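Local coordinates for protein NDP-rhamnosyltransferase (Saccharopolyspora spinosa, PDB 3TSA) that is a glycosyltransferase of the GT-B fold, built from two Rossmann-like domains, at residues 200-212 and 272-284. Residues are numbered along the deposited sequence; the frame is centred on the assembly and turned at random.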
loop_
_atom_site.group_PDB
_atom_site.type_symbol
_atom_site.label_atom_id
_atom_site.label_comp_id
_atom_site.label_asym_id
_atom_site.label_seq_id
_atom_site.Cartn_x
_atom_site.Cartn_y
_atom_site.Cartn_z
ATOM N N VAL A 200 -0.445 -0.960 -13.694
ATOM C CA VAL A 200 0.746 -1.282 -12.893
ATOM C C VAL A 200 0.383 -2.576 -12.218
ATOM O O VAL A 200 -0.611 -2.643 -11.520
ATOM C CB VAL A 200 0.958 -0.224 -11.819
ATOM C CG1 VAL A 200 2.090 -0.683 -10.868
ATOM C CG2 VAL A 200 1.388 1.046 -12.506
ATOM N N PRO A 201 1.206 -3.603 -12.408
ATOM C CA PRO A 201 0.791 -4.856 -11.803
ATOM C C PRO A 201 0.735 -4.695 -10.289
ATOM O O PRO A 201 1.666 -4.162 -9.651
ATOM C CB PRO A 201 1.872 -5.860 -12.271
ATOM C CG PRO A 201 2.282 -5.317 -13.605
ATOM C CD PRO A 201 2.321 -3.776 -13.360
ATOM N N TYR A 202 -0.400 -5.016 -9.726
ATOM C CA TYR A 202 -0.531 -5.159 -8.298
ATOM C C TYR A 202 -1.301 -6.388 -8.128
ATOM O O TYR A 202 -2.475 -6.454 -8.497
ATOM C CB TYR A 202 -1.324 -4.009 -7.641
ATOM C CG TYR A 202 -1.536 -4.276 -6.176
ATOM C CD1 TYR A 202 -0.432 -4.350 -5.295
ATOM C CD2 TYR A 202 -2.820 -4.542 -5.676
ATOM C CE1 TYR A 202 -0.652 -4.653 -3.928
ATOM C CE2 TYR A 202 -3.079 -4.865 -4.283
ATOM C CZ TYR A 202 -1.920 -4.872 -3.419
ATOM O OH TYR A 202 -2.084 -5.229 -2.071
ATOM N N ASN A 203 -0.624 -7.376 -7.536
ATOM C CA ASN A 203 -1.237 -8.664 -7.291
ATOM C C ASN A 203 -1.167 -9.047 -5.803
ATOM O O ASN A 203 -1.037 -10.247 -5.472
ATOM C CB ASN A 203 -0.488 -9.739 -8.081
ATOM C CG ASN A 203 0.014 -9.268 -9.439
ATOM O OD1 ASN A 203 1.230 -9.274 -9.695
ATOM N ND2 ASN A 203 -0.910 -8.939 -10.328
ATOM N N GLY A 204 -1.190 -8.056 -4.914
ATOM C CA GLY A 204 -1.201 -8.329 -3.478
ATOM C C GLY A 204 0.235 -8.265 -2.970
ATOM O O GLY A 204 1.183 -8.061 -3.729
ATOM N N SER A 205 0.369 -8.490 -1.665
ATOM C CA SER A 205 1.689 -8.561 -1.047
ATOM C C SER A 205 2.221 -9.986 -0.958
ATOM O O SER A 205 1.487 -10.939 -1.187
ATOM C CB SER A 205 1.590 -7.953 0.315
ATOM O OG SER A 205 0.828 -8.837 1.147
ATOM N N GLY A 206 3.502 -10.154 -0.631
ATOM C CA GLY A 206 4.064 -11.486 -0.558
ATOM C C GLY A 206 5.569 -11.432 -0.764
ATOM O O GLY A 206 6.143 -10.333 -0.932
ATOM N N ALA A 207 6.174 -12.611 -0.853
ATOM C CA ALA A 207 7.623 -12.778 -0.777
ATOM C C ALA A 207 8.146 -13.261 -2.115
ATOM O O ALA A 207 7.559 -14.193 -2.721
ATOM C CB ALA A 207 7.988 -13.786 0.320
ATOM N N PHE A 208 9.292 -12.732 -2.501
ATOM C CA PHE A 208 9.970 -13.087 -3.753
ATOM C C PHE A 208 10.551 -14.487 -3.609
ATOM O O PHE A 208 11.410 -14.718 -2.727
ATOM C CB PHE A 208 11.056 -12.029 -4.032
ATOM C CG PHE A 208 11.958 -12.355 -5.219
ATOM C CD1 PHE A 208 11.473 -12.300 -6.512
ATOM C CD2 PHE A 208 13.303 -12.642 -5.004
ATOM C CE1 PHE A 208 12.321 -12.601 -7.620
ATOM C CE2 PHE A 208 14.187 -12.903 -6.080
ATOM C CZ PHE A 208 13.659 -12.919 -7.398
ATOM N N PRO A 209 10.088 -15.457 -4.444
ATOM C CA PRO A 209 10.530 -16.826 -4.158
ATOM C C PRO A 209 11.907 -17.077 -4.797
ATOM O O PRO A 209 12.203 -16.565 -5.868
ATOM C CB PRO A 209 9.417 -17.683 -4.794
ATOM C CG PRO A 209 9.003 -16.882 -6.039
ATOM C CD PRO A 209 9.120 -15.387 -5.564
ATOM N N ALA A 210 12.763 -17.884 -4.177
ATOM C CA ALA A 210 14.071 -18.107 -4.825
ATOM C C ALA A 210 13.947 -18.704 -6.251
ATOM O O ALA A 210 14.742 -18.390 -7.160
ATOM C CB ALA A 210 14.990 -18.979 -3.943
ATOM N N TRP A 211 12.969 -19.590 -6.437
ATOM C CA TRP A 211 12.745 -20.178 -7.743
ATOM C C TRP A 211 12.257 -19.180 -8.800
ATOM O O TRP A 211 12.144 -19.545 -9.985
ATOM C CB TRP A 211 11.794 -21.364 -7.627
ATOM C CG TRP A 211 10.478 -21.039 -7.028
ATOM C CD1 TRP A 211 10.087 -21.258 -5.752
ATOM C CD2 TRP A 211 9.346 -20.474 -7.696
ATOM N NE1 TRP A 211 8.780 -20.882 -5.563
ATOM C CE2 TRP A 211 8.293 -20.409 -6.747
ATOM C CE3 TRP A 211 9.100 -20.075 -9.005
ATOM C CZ2 TRP A 211 7.032 -19.885 -7.053
ATOM C CZ3 TRP A 211 7.844 -19.533 -9.300
ATOM C CH2 TRP A 211 6.850 -19.425 -8.318
ATOM N N GLY A 212 11.991 -17.936 -8.376
ATOM C CA GLY A 212 11.400 -16.900 -9.240
ATOM C C GLY A 212 12.398 -16.017 -9.909
ATOM O O GLY A 212 11.995 -15.086 -10.646
ATOM N N ALA A 272 4.889 -30.126 -11.191
ATOM C CA ALA A 272 4.047 -29.053 -10.705
ATOM C C ALA A 272 4.571 -28.451 -9.419
ATOM O O ALA A 272 5.100 -29.172 -8.579
ATOM C CB ALA A 272 2.578 -29.540 -10.532
ATOM N N ARG A 273 4.413 -27.143 -9.236
ATOM C CA ARG A 273 4.710 -26.514 -7.970
ATOM C C ARG A 273 3.504 -25.682 -7.560
ATOM O O ARG A 273 2.951 -25.007 -8.412
ATOM C CB ARG A 273 5.853 -25.578 -8.149
ATOM C CG ARG A 273 6.057 -24.647 -6.924
ATOM C CD ARG A 273 7.118 -23.606 -7.206
ATOM N NE ARG A 273 8.392 -24.270 -7.301
ATOM C CZ ARG A 273 9.155 -24.586 -6.244
ATOM N NH1 ARG A 273 8.778 -24.269 -5.003
ATOM N NH2 ARG A 273 10.313 -25.215 -6.441
ATOM N N ILE A 274 3.082 -25.779 -6.292
ATOM C CA ILE A 274 2.041 -24.931 -5.732
ATOM C C ILE A 274 2.695 -23.685 -5.181
ATOM O O ILE A 274 3.520 -23.776 -4.266
ATOM C CB ILE A 274 1.158 -25.657 -4.649
ATOM C CG1 ILE A 274 0.532 -26.997 -5.189
ATOM C CG2 ILE A 274 0.096 -24.664 -4.142
ATOM C CD1 ILE A 274 -0.239 -27.924 -4.126
ATOM N N ALA A 275 2.410 -22.519 -5.771
ATOM C CA ALA A 275 3.030 -21.247 -5.306
ATOM C C ALA A 275 2.371 -20.809 -4.007
ATOM O O ALA A 275 1.134 -20.840 -3.868
ATOM C CB ALA A 275 2.955 -20.124 -6.376
ATOM N N GLU A 276 3.189 -20.402 -3.051
ATOM C CA GLU A 276 2.705 -20.110 -1.703
ATOM C C GLU A 276 2.216 -18.669 -1.541
ATOM O O GLU A 276 2.912 -17.869 -0.929
ATOM C CB GLU A 276 3.829 -20.402 -0.688
ATOM C CG GLU A 276 3.916 -21.852 -0.251
ATOM C CD GLU A 276 2.718 -22.260 0.593
ATOM O OE1 GLU A 276 1.960 -23.151 0.127
ATOM O OE2 GLU A 276 2.482 -21.649 1.664
ATOM N N SER A 277 1.078 -18.334 -2.123
ATOM C CA SER A 277 0.496 -16.941 -2.060
ATOM C C SER A 277 1.521 -15.912 -2.582
ATOM O O SER A 277 1.893 -14.963 -1.901
ATOM C CB SER A 277 0.045 -16.566 -0.650
ATOM O OG SER A 277 -1.149 -17.231 -0.338
ATOM N N VAL A 278 2.025 -16.134 -3.781
ATOM C CA VAL A 278 3.142 -15.330 -4.267
ATOM C C VAL A 278 2.595 -14.461 -5.400
ATOM O O VAL A 278 2.142 -14.999 -6.402
ATOM C CB VAL A 278 4.294 -16.189 -4.909
ATOM C CG1 VAL A 278 5.403 -15.213 -5.496
ATOM C CG2 VAL A 278 4.921 -17.155 -3.900
ATOM N N PRO A 279 2.663 -13.126 -5.258
ATOM C CA PRO A 279 2.215 -12.173 -6.290
ATOM C C PRO A 279 2.816 -12.528 -7.650
ATOM O O PRO A 279 4.053 -12.662 -7.785
ATOM C CB PRO A 279 2.847 -10.848 -5.790
ATOM C CG PRO A 279 2.657 -10.957 -4.302
ATOM C CD PRO A 279 3.070 -12.426 -4.022
ATOM N N LEU A 280 1.931 -12.657 -8.649
ATOM C CA LEU A 280 2.336 -13.057 -9.969
ATOM C C LEU A 280 3.551 -12.321 -10.514
ATOM O O LEU A 280 4.443 -12.893 -11.118
ATOM C CB LEU A 280 1.123 -12.771 -10.846
ATOM C CG LEU A 280 0.827 -13.821 -11.836
ATOM C CD1 LEU A 280 0.615 -15.077 -11.028
ATOM C CD2 LEU A 280 -0.410 -13.311 -12.625
ATOM N N ASN A 281 3.581 -11.016 -10.334
ATOM C CA ASN A 281 4.586 -10.234 -10.964
ATOM C C ASN A 281 5.982 -10.528 -10.444
ATOM O O ASN A 281 6.967 -10.225 -11.097
ATOM C CB ASN A 281 4.196 -8.738 -10.785
ATOM C CG ASN A 281 4.456 -8.241 -9.415
ATOM O OD1 ASN A 281 3.553 -8.165 -8.570
ATOM N ND2 ASN A 281 5.704 -7.889 -9.161
ATOM N N LEU A 282 6.086 -11.147 -9.271
ATOM C CA LEU A 282 7.401 -11.481 -8.718
ATOM C C LEU A 282 8.129 -12.571 -9.520
ATOM O O LEU A 282 9.371 -12.620 -9.515
ATOM C CB LEU A 282 7.242 -11.892 -7.247
ATOM C CG LEU A 282 6.711 -10.771 -6.340
ATOM C CD1 LEU A 282 6.511 -11.232 -4.890
ATOM C CD2 LEU A 282 7.723 -9.573 -6.436
ATOM N N PHE A 283 7.402 -13.409 -10.256
ATOM C CA PHE A 283 8.048 -14.524 -10.970
ATOM C C PHE A 283 7.573 -14.712 -12.402
ATOM O O PHE A 283 8.107 -15.535 -13.161
ATOM C CB PHE A 283 7.821 -15.830 -10.218
ATOM C CG PHE A 283 6.369 -16.264 -10.181
ATOM C CD1 PHE A 283 5.819 -17.003 -11.210
ATOM C CD2 PHE A 283 5.589 -15.974 -9.077
ATOM C CE1 PHE A 283 4.482 -17.447 -11.136
ATOM C CE2 PHE A 283 4.278 -16.365 -9.002
ATOM C CZ PHE A 283 3.705 -17.098 -10.064
ATOM N N LEU A 284 6.550 -13.973 -12.799
ATOM C CA LEU A 284 5.988 -14.237 -14.092
ATOM C C LEU A 284 6.957 -14.040 -15.278
ATOM O O LEU A 284 6.822 -14.711 -16.321
ATOM C CB LEU A 284 4.674 -13.464 -14.257
ATOM C CG LEU A 284 3.665 -14.094 -15.189
ATOM C CD1 LEU A 284 3.221 -15.588 -14.935
ATOM C CD2 LEU A 284 2.430 -13.196 -15.265
HETATM O O HOH W 1 1.657 -13.733 0.646
HETATM O O HOH W 2 4.470 -14.793 -0.143
HETATM O O HOH W 3 6.099 -20.842 -3.470
#
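Trp211 is sandwiched between Arg273 on one face of its indole and Pro209, from its own segment, on the opposite face. The guanidinium of Arg273 lies nearly flat on the five-membered ring, planes 22° apart, with CZ 3.8 Å from that ring's centroid, a cation-pi stack. A bend at chi3 (-68°) folds the arginine back over the indole, and its CD adds a CH-pi contact to the same ring. Farther along the indole, the six-membered ring meets Phe283 obliquely, planes at 56°, bringing Trp211 CH2 over the centre of the phenyl face; Ala275 CB abuts the indole edge at CZ2, 4.1 Å away. Such packing illustrates how a linker can be moored to a GT-B domain: 200-212 follows the last strand of the N-terminal Rossmann-like sheet and drapes over 272-284, which runs on from the edge strand 272-274 of the C-terminal sheet. Pro209 CD also presses on Val278 CG1 (3.7 Å). At the other end, Asn203 OD1 accepts a hydrogen bond from Asn281 N (3.0 Å), the donor tilted from the carbonyl plane, while the ND2 of Asn203 is hydrogen-bonded to Thr301 OG1 of helix 296-304. The Pro279 ring packs against the backbone of Gly204-Gly206, its CG 3.3 Å from Gly204 O and its CD 3.7 Å from Gly206 CA. Ser277 O accepts hydrogen bonds from two waters, and one of these in turn accepts from Ala207 N, 2.9 Å away. Gly206 and Ala207 pair in parallel with a strand of the second subunit, whose Trp113 meets the Phe208 ring edge-to-face.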